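Local coordinates for protein chitinase (Pyrococcus furiosus, PDB 2CWR) that hydrolyses chitin, with this domain binding the polysaccharide and probably keeping the enzyme's catalytic part close to its substrate, at residues 10-15 and 27-32; 23-28 and 89-94; 41-46 and 81-86. One frame throughout, in Å; residues are numbered along the deposited sequence.

Contact 1: residues 10-15 and 27-32; sequences GSLEVK and VTLNLD
N30 bonds two side chains of the neighbouring strand through one amide nitrogen: S11 opposite and E13 two residues on. Its ND2 donates to E13 OE2 at 2.9 Å, almost straight at 171° and using the anti lone pair of the carboxylate, and to S11 OG at 3.1 Å; both acceptors lie close to the amide plane. The two bonds would fix the rotation of the amide, whose plane stands 60° from that of the carboxylate. E13 has CG between its backbone N and carbonyl carbon (chi1 54°), which lays CG against T28 CB at 3.5 Å, the side chains side by side. Beneath this polar face runs the antiparallel hairpin of strands 10-18 and 22-31, at the edge of a four-stranded sheet in a beta-sandwich. Its backbone bonds come in two reciprocal pairs, S11 with N30 and E13 with T28; E13 O takes T28 N at 2.8 Å. The other face is apolar and turned into the sandwich: L12 CD1 meets L29 CD2 at 3.8 Å, L12 CG lies near V27 CG1, and V14 CG2 touches V27 CG2 at 3.9 Å. Further out, L12 packs on I94 and L96 of the facing sheet, and both L12 and L29 reach V39.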
ATOM      1  N   GLY A  10      -3.454 -14.989  -3.904  1.00 20.77           N
ATOM      2  CA  GLY A  10      -2.288 -14.245  -3.474  1.00 18.49           C
ATOM      3  C   GLY A  10      -2.467 -13.728  -2.066  1.00 17.05           C
ATOM      4  O   GLY A  10      -3.480 -13.999  -1.417  1.00 18.46           O
ATOM      5  N   SER A  11      -1.476 -12.990  -1.584  1.00 14.02           N
ATOM      6  CA  SER A  11      -1.552 -12.431  -0.243  1.00 13.50           C
ATOM      7  C   SER A  11      -0.765 -11.137  -0.154  1.00 12.49           C
ATOM      8  O   SER A  11       0.077 -10.840  -1.002  1.00 14.60           O
ATOM      9  CB  SER A  11      -0.999 -13.426   0.785  1.00 14.78           C
ATOM     10  OG  SER A  11       0.409 -13.560   0.672  1.00 14.33           O
ATOM     11  N   LEU A  12      -1.056 -10.362   0.881  1.00 10.74           N
ATOM     12  CA  LEU A  12      -0.359  -9.112   1.103  1.00  9.10           C
ATOM     13  C   LEU A  12       0.243  -9.137   2.489  1.00 10.30           C
ATOM     14  O   LEU A  12      -0.381  -9.611   3.431  1.00 10.65           O
ATOM     15  CB  LEU A  12      -1.317  -7.914   1.000  1.00 10.83           C
ATOM     16  CG  LEU A  12      -0.717  -6.527   1.307  1.00 13.14           C
ATOM     17  CD1 LEU A  12      -1.529  -5.452   0.599  1.00 13.93           C
ATOM     18  CD2 LEU A  12      -0.690  -6.271   2.819  1.00 12.81           C
ATOM     19  N   GLU A  13       1.474  -8.658   2.608  1.00  8.65           N
ATOM     20  CA  GLU A  13       2.095  -8.562   3.915  1.00  9.03           C
ATOM     21  C   GLU A  13       2.711  -7.180   4.004  1.00 10.38           C
ATOM     22  O   GLU A  13       3.146  -6.612   3.002  1.00 10.15           O
ATOM     23  CB  GLU A  13       3.153  -9.651   4.138  1.00 14.06           C
ATOM     24  CG  GLU A  13       4.229  -9.755   3.085  1.00 13.37           C
ATOM     25  CD  GLU A  13       5.212 -10.874   3.397  1.00 18.60           C
ATOM     26  OE1 GLU A  13       6.019 -10.719   4.341  1.00 16.48           O
ATOM     27  OE2 GLU A  13       5.163 -11.913   2.706  1.00 14.09           O
ATOM     28  N   VAL A  14       2.711  -6.620   5.201  1.00  9.43           N
ATOM     29  CA  VAL A  14       3.278  -5.303   5.384  1.00 10.15           C
ATOM     30  C   VAL A  14       3.979  -5.212   6.725  1.00 11.92           C
ATOM     31  O   VAL A  14       3.475  -5.693   7.744  1.00 12.02           O
ATOM     32  CB  VAL A  14       2.190  -4.205   5.283  1.00 10.93           C
ATOM     33  CG1 VAL A  14       1.083  -4.457   6.295  1.00 14.41           C
ATOM     34  CG2 VAL A  14       2.819  -2.831   5.501  1.00 12.30           C
ATOM     35  N   LYS A  15       5.167  -4.619   6.700  1.00 10.43           N
ATOM     36  CA  LYS A  15       5.974  -4.420   7.897  1.00 13.22           C
ATOM     37  C   LYS A  15       5.791  -2.952   8.266  1.00 12.83           C
ATOM     38  O   LYS A  15       5.988  -2.070   7.426  1.00 15.56           O
ATOM     39  CB  LYS A  15       7.447  -4.694   7.591  1.00 16.28           C
ATOM     40  CG  LYS A  15       8.359  -4.647   8.806  1.00 28.00           C
ATOM     41  CD  LYS A  15       8.310  -5.951   9.585  1.00 43.01           C
ATOM     42  CE  LYS A  15       9.106  -7.047   8.883  1.00 51.33           C
ATOM     43  NZ  LYS A  15       8.680  -7.265   7.470  1.00 53.87           N
ATOM     44  N   VAL A  27       5.575  -2.901   2.038  1.00  9.90           N
ATOM     45  CA  VAL A  27       4.630  -3.889   1.539  1.00  9.72           C
ATOM     46  C   VAL A  27       5.232  -4.912   0.587  1.00 10.55           C
ATOM     47  O   VAL A  27       6.080  -4.582  -0.241  1.00 11.21           O
ATOM     48  CB  VAL A  27       3.455  -3.188   0.801  1.00  9.85           C
ATOM     49  CG1 VAL A  27       2.419  -4.209   0.354  1.00 10.45           C
ATOM     50  CG2 VAL A  27       2.823  -2.133   1.710  1.00 11.20           C
ATOM     51  N   THR A  28       4.788  -6.158   0.725  1.00  9.30           N
ATOM     52  CA  THR A  28       5.225  -7.233  -0.156  1.00 10.57           C
ATOM     53  C   THR A  28       3.977  -7.956  -0.624  1.00  9.72           C
ATOM     54  O   THR A  28       3.139  -8.351   0.187  1.00 11.27           O
ATOM     55  CB  THR A  28       6.138  -8.248   0.548  1.00 13.61           C
ATOM     56  OG1 THR A  28       7.325  -7.589   0.998  1.00 11.59           O
ATOM     57  CG2 THR A  28       6.530  -9.368  -0.418  1.00 15.60           C
ATOM     58  N   LEU A  29       3.850  -8.112  -1.937  1.00 11.38           N
ATOM     59  CA  LEU A  29       2.703  -8.791  -2.516  1.00 10.90           C
ATOM     60  C   LEU A  29       3.146 -10.150  -3.038  1.00 13.19           C
ATOM     61  O   LEU A  29       4.051 -10.240  -3.867  1.00 13.23           O
ATOM     62  CB  LEU A  29       2.123  -7.970  -3.669  1.00 12.91           C
ATOM     63  CG  LEU A  29       1.726  -6.524  -3.362  1.00 12.58           C
ATOM     64  CD1 LEU A  29       1.121  -5.881  -4.607  1.00 12.79           C
ATOM     65  CD2 LEU A  29       0.723  -6.501  -2.219  1.00 10.65           C
ATOM     66  N   ASN A  30       2.513 -11.204  -2.538  1.00 13.00           N
ATOM     67  CA  ASN A  30       2.833 -12.557  -2.966  1.00 13.92           C
ATOM     68  C   ASN A  30       1.722 -12.974  -3.918  1.00 14.99           C
ATOM     69  O   ASN A  30       0.655 -13.416  -3.496  1.00 19.20           O
ATOM     70  CB  ASN A  30       2.895 -13.476  -1.748  1.00 13.67           C
ATOM     71  CG  ASN A  30       3.894 -12.985  -0.712  1.00 16.04           C
ATOM     72  OD1 ASN A  30       5.093 -12.908  -0.980  1.00 20.21           O
ATOM     73  ND2 ASN A  30       3.402 -12.643   0.472  1.00 16.15           N
ATOM     74  N   LEU A  31       1.987 -12.816  -5.210  1.00 15.86           N
ATOM     75  CA  LEU A  31       1.011 -13.118  -6.246  1.00 18.38           C
ATOM     76  C   LEU A  31       1.286 -14.421  -6.988  1.00 19.66           C
ATOM     77  O   LEU A  31       2.411 -14.921  -6.995  1.00 20.39           O
ATOM     78  CB  LEU A  31       0.970 -11.960  -7.244  1.00 17.46           C
ATOM     79  CG  LEU A  31       0.947 -10.569  -6.597  1.00 16.63           C
ATOM     80  CD1 LEU A  31       0.950  -9.494  -7.669  1.00 17.20           C
ATOM     81  CD2 LEU A  31      -0.279 -10.436  -5.710  1.00 17.89           C
ATOM     82  N   ASP A  32       0.247 -14.955  -7.622  1.00 22.32           N
ATOM     83  CA  ASP A  32       0.364 -16.197  -8.378  1.00 24.82           C
ATOM     84  C   ASP A  32       0.725 -15.908  -9.832  1.00 26.68           C
ATOM     85  O   ASP A  32       0.530 -16.745 -10.711  1.00 26.47           O
ATOM     86  CB  ASP A  32      -0.950 -16.987  -8.312  1.00 24.24           C
ATOM     87  CG  ASP A  32      -2.106 -16.272  -8.993  1.00 30.28           C
ATOM     88  OD1 ASP A  32      -1.907 -15.152  -9.505  1.00 29.48           O
ATOM     89  OD2 ASP A  32      -3.223 -16.835  -9.016  1.00 27.25           O
TER

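Contact 2: residues 23-28 and 89-94; sequences AEYDVT and DKVEEI
Y25 lays its ring against V91 and carries most of the apolar part of this contact between the two sheets of the sandwich. V91 CG2 sits over one face, 3.5 Å from Y25 CZ, while I94 CD1 approaches Y25 CD2 obliquely at 3.8 Å. K90 CB comes to the ring edge near its plane, 3.5 Å from Y25 OH, and K90 CG rests on A23 CB. Beyond these segments the ring also meets that of F81, nearly parallel to it. Water carries the polar part. Water 1 lies 2.9 Å from Y25 OH and accepts from K90 N; water 2, in the ring plane, is 2.6 Å from Y25 OH and donates to V91 O. An alanine in place of Y25 would probably open a gap beside V91 and I94 and deprive both waters of their phenolic partner. The charged end of K90 bends away to the carbonyl oxygens of G88 and G20 and a salt bridge with D18. Carbon meets carbon around the ring while the hydroxyl is met by water, so the tyrosine joins strand 22-31 to residues 90-94 without a direct backbone bond.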
ATOM      1  N   ALA A  23       5.184   6.900  10.236  1.00 15.94           N
ATOM      2  CA  ALA A  23       5.387   5.457  10.213  1.00 12.39           C
ATOM      3  C   ALA A  23       5.709   4.987   8.802  1.00 12.86           C
ATOM      4  O   ALA A  23       5.193   5.534   7.824  1.00 14.15           O
ATOM      5  CB  ALA A  23       4.136   4.745  10.729  1.00 15.05           C
ATOM      6  N   GLU A  24       6.570   3.980   8.701  1.00 12.95           N
ATOM      7  CA  GLU A  24       6.943   3.429   7.406  1.00 14.26           C
ATOM      8  C   GLU A  24       6.247   2.095   7.183  1.00 13.38           C
ATOM      9  O   GLU A  24       6.193   1.248   8.081  1.00 12.61           O
ATOM     10  CB  GLU A  24       8.457   3.218   7.304  1.00 14.14           C
ATOM     11  CG  GLU A  24       8.875   2.651   5.941  1.00 15.81           C
ATOM     12  CD  GLU A  24      10.380   2.553   5.755  1.00 22.92           C
ATOM     13  OE1 GLU A  24      11.110   3.368   6.356  1.00 25.14           O
ATOM     14  OE2 GLU A  24      10.831   1.670   4.988  1.00 20.78           O
ATOM     15  N   TYR A  25       5.718   1.922   5.977  1.00 12.59           N
ATOM     16  CA  TYR A  25       5.033   0.703   5.591  1.00  9.47           C
ATOM     17  C   TYR A  25       5.769   0.056   4.423  1.00 11.40           C
ATOM     18  O   TYR A  25       5.839   0.621   3.332  1.00  9.84           O
ATOM     19  CB  TYR A  25       3.588   1.012   5.188  1.00  9.40           C
ATOM     20  CG  TYR A  25       2.754   1.547   6.331  1.00  9.90           C
ATOM     21  CD1 TYR A  25       2.866   2.875   6.746  1.00 12.87           C
ATOM     22  CD2 TYR A  25       1.889   0.707   7.033  1.00  9.55           C
ATOM     23  CE1 TYR A  25       2.137   3.352   7.836  1.00 11.44           C
ATOM     24  CE2 TYR A  25       1.156   1.174   8.123  1.00 12.85           C
ATOM     25  CZ  TYR A  25       1.287   2.495   8.518  1.00 13.97           C
ATOM     26  OH  TYR A  25       0.566   2.958   9.597  1.00 15.93           O
ATOM     27  N   ASP A  26       6.332  -1.123   4.668  1.00  9.89           N
ATOM     28  CA  ASP A  26       7.059  -1.869   3.640  1.00 10.01           C
ATOM     29  C   ASP A  26       6.140  -3.009   3.234  1.00 10.23           C
ATOM     30  O   ASP A  26       5.948  -3.961   3.991  1.00  9.77           O
ATOM     31  CB  ASP A  26       8.363  -2.421   4.215  1.00 11.63           C
ATOM     32  CG  ASP A  26       9.343  -1.322   4.588  1.00 17.33           C
ATOM     33  OD1 ASP A  26      10.158  -1.536   5.509  1.00 20.30           O
ATOM     34  OD2 ASP A  26       9.303  -0.249   3.954  1.00 15.83           O
ATOM     35  N   VAL A  27       5.575  -2.901   2.038  1.00  9.90           N
ATOM     36  CA  VAL A  27       4.630  -3.889   1.539  1.00  9.72           C
ATOM     37  C   VAL A  27       5.232  -4.912   0.587  1.00 10.55           C
ATOM     38  O   VAL A  27       6.080  -4.582  -0.241  1.00 11.21           O
ATOM     39  CB  VAL A  27       3.455  -3.188   0.801  1.00  9.85           C
ATOM     40  CG1 VAL A  27       2.419  -4.209   0.354  1.00 10.45           C
ATOM     41  CG2 VAL A  27       2.823  -2.133   1.710  1.00 11.20           C
ATOM     42  N   THR A  28       4.788  -6.158   0.725  1.00  9.30           N
ATOM     43  CA  THR A  28       5.225  -7.233  -0.156  1.00 10.57           C
ATOM     44  C   THR A  28       3.977  -7.956  -0.624  1.00  9.72           C
ATOM     45  O   THR A  28       3.139  -8.351   0.187  1.00 11.27           O
ATOM     46  CB  THR A  28       6.138  -8.248   0.548  1.00 13.61           C
ATOM     47  OG1 THR A  28       7.325  -7.589   0.998  1.00 11.59           O
ATOM     48  CG2 THR A  28       6.530  -9.368  -0.418  1.00 15.60           C
ATOM     49  N   ASP A  89      -2.169   4.642  15.261  1.00 16.72           N
ATOM     50  CA  ASP A  89      -2.086   4.028  13.935  1.00 14.63           C
ATOM     51  C   ASP A  89      -2.341   5.059  12.841  1.00 19.92           C
ATOM     52  O   ASP A  89      -3.346   5.771  12.871  1.00 17.10           O
ATOM     53  CB  ASP A  89      -3.091   2.882  13.804  1.00 16.35           C
ATOM     54  CG  ASP A  89      -2.791   1.736  14.747  1.00 28.68           C
ATOM     55  OD1 ASP A  89      -1.599   1.500  15.031  1.00 27.40           O
ATOM     56  OD2 ASP A  89      -3.745   1.064  15.190  1.00 35.97           O
ATOM     57  N   LYS A  90      -1.424   5.127  11.879  1.00 18.08           N
ATOM     58  CA  LYS A  90      -1.515   6.076  10.772  1.00 17.42           C
ATOM     59  C   LYS A  90      -2.397   5.561   9.643  1.00 15.04           C
ATOM     60  O   LYS A  90      -2.902   6.337   8.831  1.00 14.32           O
ATOM     61  CB  LYS A  90      -0.115   6.359  10.217  1.00 16.14           C
ATOM     62  CG  LYS A  90       0.896   6.812  11.258  1.00 19.21           C
ATOM     63  CD  LYS A  90       0.537   8.176  11.818  1.00 17.64           C
ATOM     64  CE  LYS A  90       1.540   8.625  12.871  1.00 18.58           C
ATOM     65  NZ  LYS A  90       1.557   7.717  14.050  1.00 18.78           N
ATOM     66  N   VAL A  91      -2.568   4.243   9.591  1.00 15.80           N
ATOM     67  CA  VAL A  91      -3.368   3.605   8.555  1.00 15.97           C
ATOM     68  C   VAL A  91      -4.423   2.697   9.174  1.00 18.04           C
ATOM     69  O   VAL A  91      -4.159   2.016  10.164  1.00 18.83           O
ATOM     70  CB  VAL A  91      -2.459   2.783   7.612  1.00 17.28           C
ATOM     71  CG1 VAL A  91      -3.291   1.982   6.635  1.00 14.07           C
ATOM     72  CG2 VAL A  91      -1.518   3.718   6.867  1.00 13.58           C
ATOM     73  N   GLU A  92      -5.616   2.689   8.588  1.00 15.96           N
ATOM     74  CA  GLU A  92      -6.708   1.868   9.101  1.00 18.19           C
ATOM     75  C   GLU A  92      -6.877   0.584   8.306  1.00 15.75           C
ATOM     76  O   GLU A  92      -7.315  -0.436   8.843  1.00 16.65           O
ATOM     77  CB  GLU A  92      -8.020   2.654   9.068  1.00 20.16           C
ATOM     78  CG  GLU A  92      -7.926   4.028   9.704  1.00 19.99           C
ATOM     79  CD  GLU A  92      -9.271   4.708   9.816  1.00 26.75           C
ATOM     80  OE1 GLU A  92     -10.200   4.309   9.080  1.00 26.64           O
ATOM     81  OE2 GLU A  92      -9.393   5.647  10.630  1.00 25.55           O
ATOM     82  N   GLU A  93      -6.530   0.634   7.027  1.00 15.59           N
ATOM     83  CA  GLU A  93      -6.672  -0.538   6.180  1.00 15.26           C
ATOM     84  C   GLU A  93      -5.738  -0.513   4.977  1.00 14.51           C
ATOM     85  O   GLU A  93      -5.491   0.537   4.389  1.00 13.39           O
ATOM     86  CB  GLU A  93      -8.119  -0.648   5.693  1.00 18.67           C
ATOM     87  CG  GLU A  93      -8.398  -1.870   4.836  1.00 32.23           C
ATOM     88  CD  GLU A  93      -9.832  -1.922   4.339  1.00 43.69           C
ATOM     89  OE1 GLU A  93     -10.755  -1.931   5.182  1.00 49.83           O
ATOM     90  OE2 GLU A  93     -10.035  -1.956   3.105  1.00 39.70           O
ATOM     91  N   ILE A  94      -5.217  -1.685   4.632  1.00 10.40           N
ATOM     92  CA  ILE A  94      -4.338  -1.841   3.476  1.00 10.35           C
ATOM     93  C   ILE A  94      -4.877  -3.076   2.778  1.00 14.65           C
ATOM     94  O   ILE A  94      -4.770  -4.193   3.296  1.00 14.02           O
ATOM     95  CB  ILE A  94      -2.875  -2.062   3.891  1.00 12.02           C
ATOM     96  CG1 ILE A  94      -2.371  -0.841   4.671  1.00 15.56           C
ATOM     97  CG2 ILE A  94      -2.021  -2.280   2.647  1.00 13.82           C
ATOM     98  CD1 ILE A  94      -0.947  -0.985   5.204  1.00 17.16           C
TER
HETATM   99  O   HOH W   1       1.147   3.538  12.372  1.00 15.57           O
HETATM  100  O   HOH W   2      -1.110   1.397  10.920  1.00 17.53           O

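Contact 3: residues 41-46 and 81-86; sequences VKLAPG and FIVNGP
F81 and V41 meet tip to tip, F81 CZ 3.9 Å from V41 CG2. The methyl comes in obliquely to the ring, while V83 CG2, from the ring's own strand, lies at the edge in the ring plane. Other aromatic rings extend the cluster outside these segments: F66 stacks on F81, and the ring of Y25 also meets it with the planes about 10° apart. The pyrrolidine ring of P86 lies against the backbone of 41-46, with both CG and CD 3.3 Å from P45 O and with CD 3.8 Å from G46 O.

Strands 38-43 and 76-84 belong to the two different sheets of a beta-sandwich, in keeping with the cellulose-binding-domain family. The contact spans the interior between them with side chains, and no direct hydrogen bond joins the segments. Their CA atoms draw closer from V41 and F81, 10.6 Å apart, to G46 and G85, 5.7 Å apart, so the gap narrows as both chains leave their strands.

Between these ends, L43 CD2 crosses to V83 CG1 at 4.0 Å. V83 CG1, anti to the backbone N (chi1 -179°), is the branch that meets L43, and the neighbouring V91 packs on both V83 and V41. L43 is backed within its own sheet by V64. At the narrow end a water donates to G46 O at 2.9 Å and to N84 O, bridging G46 and the end of strand 76-84, with the N84 bond weak. G46 has a positive phi of 72°, which favours glycine, and a CB there would sit tightly against P86 CG. Around the outer side of strand 38-43, K42 makes a salt bridge with E92.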
ATOM      1  N   VAL A  41      -5.290   2.019   0.337  1.00  8.79           N
ATOM      2  CA  VAL A  41      -4.943   2.333   1.710  1.00 11.33           C
ATOM      3  C   VAL A  41      -5.884   3.373   2.298  1.00 16.55           C
ATOM      4  O   VAL A  41      -6.025   4.464   1.753  1.00 16.75           O
ATOM      5  CB  VAL A  41      -3.498   2.873   1.799  1.00 10.50           C
ATOM      6  CG1 VAL A  41      -3.190   3.320   3.219  1.00 13.91           C
ATOM      7  CG2 VAL A  41      -2.508   1.795   1.358  1.00 12.10           C
ATOM      8  N   LYS A  42      -6.537   3.026   3.404  1.00 13.27           N
ATOM      9  CA  LYS A  42      -7.432   3.967   4.065  1.00 15.93           C
ATOM     10  C   LYS A  42      -6.618   4.590   5.185  1.00 14.30           C
ATOM     11  O   LYS A  42      -6.190   3.900   6.112  1.00 13.23           O
ATOM     12  CB  LYS A  42      -8.663   3.257   4.636  1.00 18.73           C
ATOM     13  CG  LYS A  42      -9.712   4.217   5.198  1.00 24.77           C
ATOM     14  CD  LYS A  42     -10.910   3.481   5.768  1.00 31.53           C
ATOM     15  CE  LYS A  42     -12.035   4.448   6.129  1.00 37.01           C
ATOM     16  NZ  LYS A  42     -11.594   5.508   7.082  1.00 32.34           N
ATOM     17  N   LEU A  43      -6.393   5.895   5.081  1.00 14.21           N
ATOM     18  CA  LEU A  43      -5.603   6.627   6.060  1.00 14.84           C
ATOM     19  C   LEU A  43      -6.397   6.979   7.310  1.00 15.02           C
ATOM     20  O   LEU A  43      -7.616   7.143   7.261  1.00 16.08           O
ATOM     21  CB  LEU A  43      -5.068   7.912   5.428  1.00 19.59           C
ATOM     22  CG  LEU A  43      -4.187   7.732   4.188  1.00 17.05           C
ATOM     23  CD1 LEU A  43      -3.992   9.070   3.492  1.00 23.27           C
ATOM     24  CD2 LEU A  43      -2.858   7.127   4.603  1.00 18.90           C
ATOM     25  N   ALA A  44      -5.698   7.089   8.432  1.00 14.86           N
ATOM     26  CA  ALA A  44      -6.342   7.461   9.684  1.00 17.79           C
ATOM     27  C   ALA A  44      -6.641   8.953   9.589  1.00 16.74           C
ATOM     28  O   ALA A  44      -6.082   9.652   8.741  1.00 14.85           O
ATOM     29  CB  ALA A  44      -5.417   7.189  10.858  1.00 16.66           C
ATOM     30  N   PRO A  45      -7.524   9.464  10.459  1.00 14.10           N
ATOM     31  CA  PRO A  45      -7.864  10.889  10.434  1.00 15.80           C
ATOM     32  C   PRO A  45      -6.625  11.779  10.510  1.00 16.06           C
ATOM     33  O   PRO A  45      -5.737  11.550  11.335  1.00 16.86           O
ATOM     34  CB  PRO A  45      -8.761  11.047  11.660  1.00 16.02           C
ATOM     35  CG  PRO A  45      -9.436   9.723  11.750  1.00 21.59           C
ATOM     36  CD  PRO A  45      -8.293   8.763  11.503  1.00 18.42           C
ATOM     37  N   GLY A  46      -6.563  12.780   9.637  1.00 15.40           N
ATOM     38  CA  GLY A  46      -5.441  13.703   9.634  1.00 16.57           C
ATOM     39  C   GLY A  46      -4.109  13.176   9.128  1.00 17.17           C
ATOM     40  O   GLY A  46      -3.099  13.881   9.191  1.00 16.57           O
ATOM     41  N   PHE A  81       5.840   3.060   1.623  1.00  8.42           N
ATOM     42  CA  PHE A  81       5.472   4.456   1.769  1.00  9.20           C
ATOM     43  C   PHE A  81       5.546   4.866   3.225  1.00  9.15           C
ATOM     44  O   PHE A  81       5.566   4.023   4.125  1.00 10.25           O
ATOM     45  CB  PHE A  81       4.059   4.693   1.212  1.00  8.83           C
ATOM     46  CG  PHE A  81       2.998   3.819   1.826  1.00  8.61           C
ATOM     47  CD1 PHE A  81       2.212   4.286   2.875  1.00  9.12           C
ATOM     48  CD2 PHE A  81       2.781   2.525   1.352  1.00 10.38           C
ATOM     49  CE1 PHE A  81       1.224   3.481   3.442  1.00 11.28           C
ATOM     50  CE2 PHE A  81       1.794   1.714   1.914  1.00  7.51           C
ATOM     51  CZ  PHE A  81       1.015   2.195   2.962  1.00 10.78           C
ATOM     52  N   ILE A  82       5.612   6.172   3.443  1.00 10.04           N
ATOM     53  CA  ILE A  82       5.683   6.728   4.784  1.00 12.96           C
ATOM     54  C   ILE A  82       4.439   7.574   4.989  1.00 11.66           C
ATOM     55  O   ILE A  82       4.032   8.324   4.101  1.00 13.64           O
ATOM     56  CB  ILE A  82       6.955   7.592   4.947  1.00 16.03           C
ATOM     57  CG1 ILE A  82       8.190   6.682   4.940  1.00 18.53           C
ATOM     58  CG2 ILE A  82       6.873   8.420   6.226  1.00 15.72           C
ATOM     59  CD1 ILE A  82       9.511   7.422   5.038  1.00 25.22           C
ATOM     60  N   VAL A  83       3.821   7.430   6.154  1.00 13.43           N
ATOM     61  CA  VAL A  83       2.616   8.181   6.461  1.00 14.43           C
ATOM     62  C   VAL A  83       2.853   9.049   7.682  1.00 13.35           C
ATOM     63  O   VAL A  83       3.365   8.579   8.699  1.00 14.96           O
ATOM     64  CB  VAL A  83       1.422   7.238   6.745  1.00 13.36           C
ATOM     65  CG1 VAL A  83       0.172   8.053   7.047  1.00 11.36           C
ATOM     66  CG2 VAL A  83       1.174   6.333   5.550  1.00 14.71           C
ATOM     67  N   ASN A  84       2.487  10.318   7.568  1.00 12.72           N
ATOM     68  CA  ASN A  84       2.640  11.256   8.670  1.00 16.15           C
ATOM     69  C   ASN A  84       1.252  11.563   9.201  1.00 16.93           C
ATOM     70  O   ASN A  84       0.289  11.619   8.440  1.00 18.20           O
ATOM     71  CB  ASN A  84       3.307  12.546   8.184  1.00 17.42           C
ATOM     72  CG  ASN A  84       4.693  12.307   7.613  1.00 18.44           C
ATOM     73  OD1 ASN A  84       4.955  12.605   6.444  1.00 24.15           O
ATOM     74  ND2 ASN A  84       5.589  11.771   8.433  1.00 17.27           N
ATOM     75  N   GLY A  85       1.139  11.754  10.510  1.00 17.07           N
ATOM     76  CA  GLY A  85      -0.163  12.054  11.067  1.00 17.72           C
ATOM     77  C   GLY A  85      -0.198  12.040  12.578  1.00 15.57           C
ATOM     78  O   GLY A  85       0.846  12.024  13.232  1.00 15.87           O
ATOM     79  N   PRO A  86      -1.403  12.038  13.160  1.00 17.13           N
ATOM     80  CA  PRO A  86      -1.585  12.026  14.615  1.00 15.26           C
ATOM     81  C   PRO A  86      -0.989  10.776  15.251  1.00 18.10           C
ATOM     82  O   PRO A  86      -0.910   9.726  14.615  1.00 17.02           O
ATOM     83  CB  PRO A  86      -3.104  12.062  14.774  1.00 15.69           C
ATOM     84  CG  PRO A  86      -3.578  12.735  13.519  1.00 18.85           C
ATOM     85  CD  PRO A  86      -2.703  12.096  12.472  1.00 18.02           C
TER
HETATM   86  O   HOH W   3      -0.883  14.816   7.662  1.00 24.38           O

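In the fold
From the N terminus, contact 1 comes first, closing the short hairpin in which strand 10-18 turns back into strand 22-31. Contact 2 starts on that same second strand, sharing V27 and T28 with contact 1, and closes a far longer loop by reaching 89-94. Contact 3 is nested inside this loop, joining 41-46 to 81-86. Contact 1 lies within one sheet, whereas contacts 2 and 3 each cross between the two sheets. The centres of these two are 8 Å apart, and Y25 N probably bonds F81 O. V14 against Y25 joins contact 1 to contact 2, and V27 against F81 joins it to contact 3.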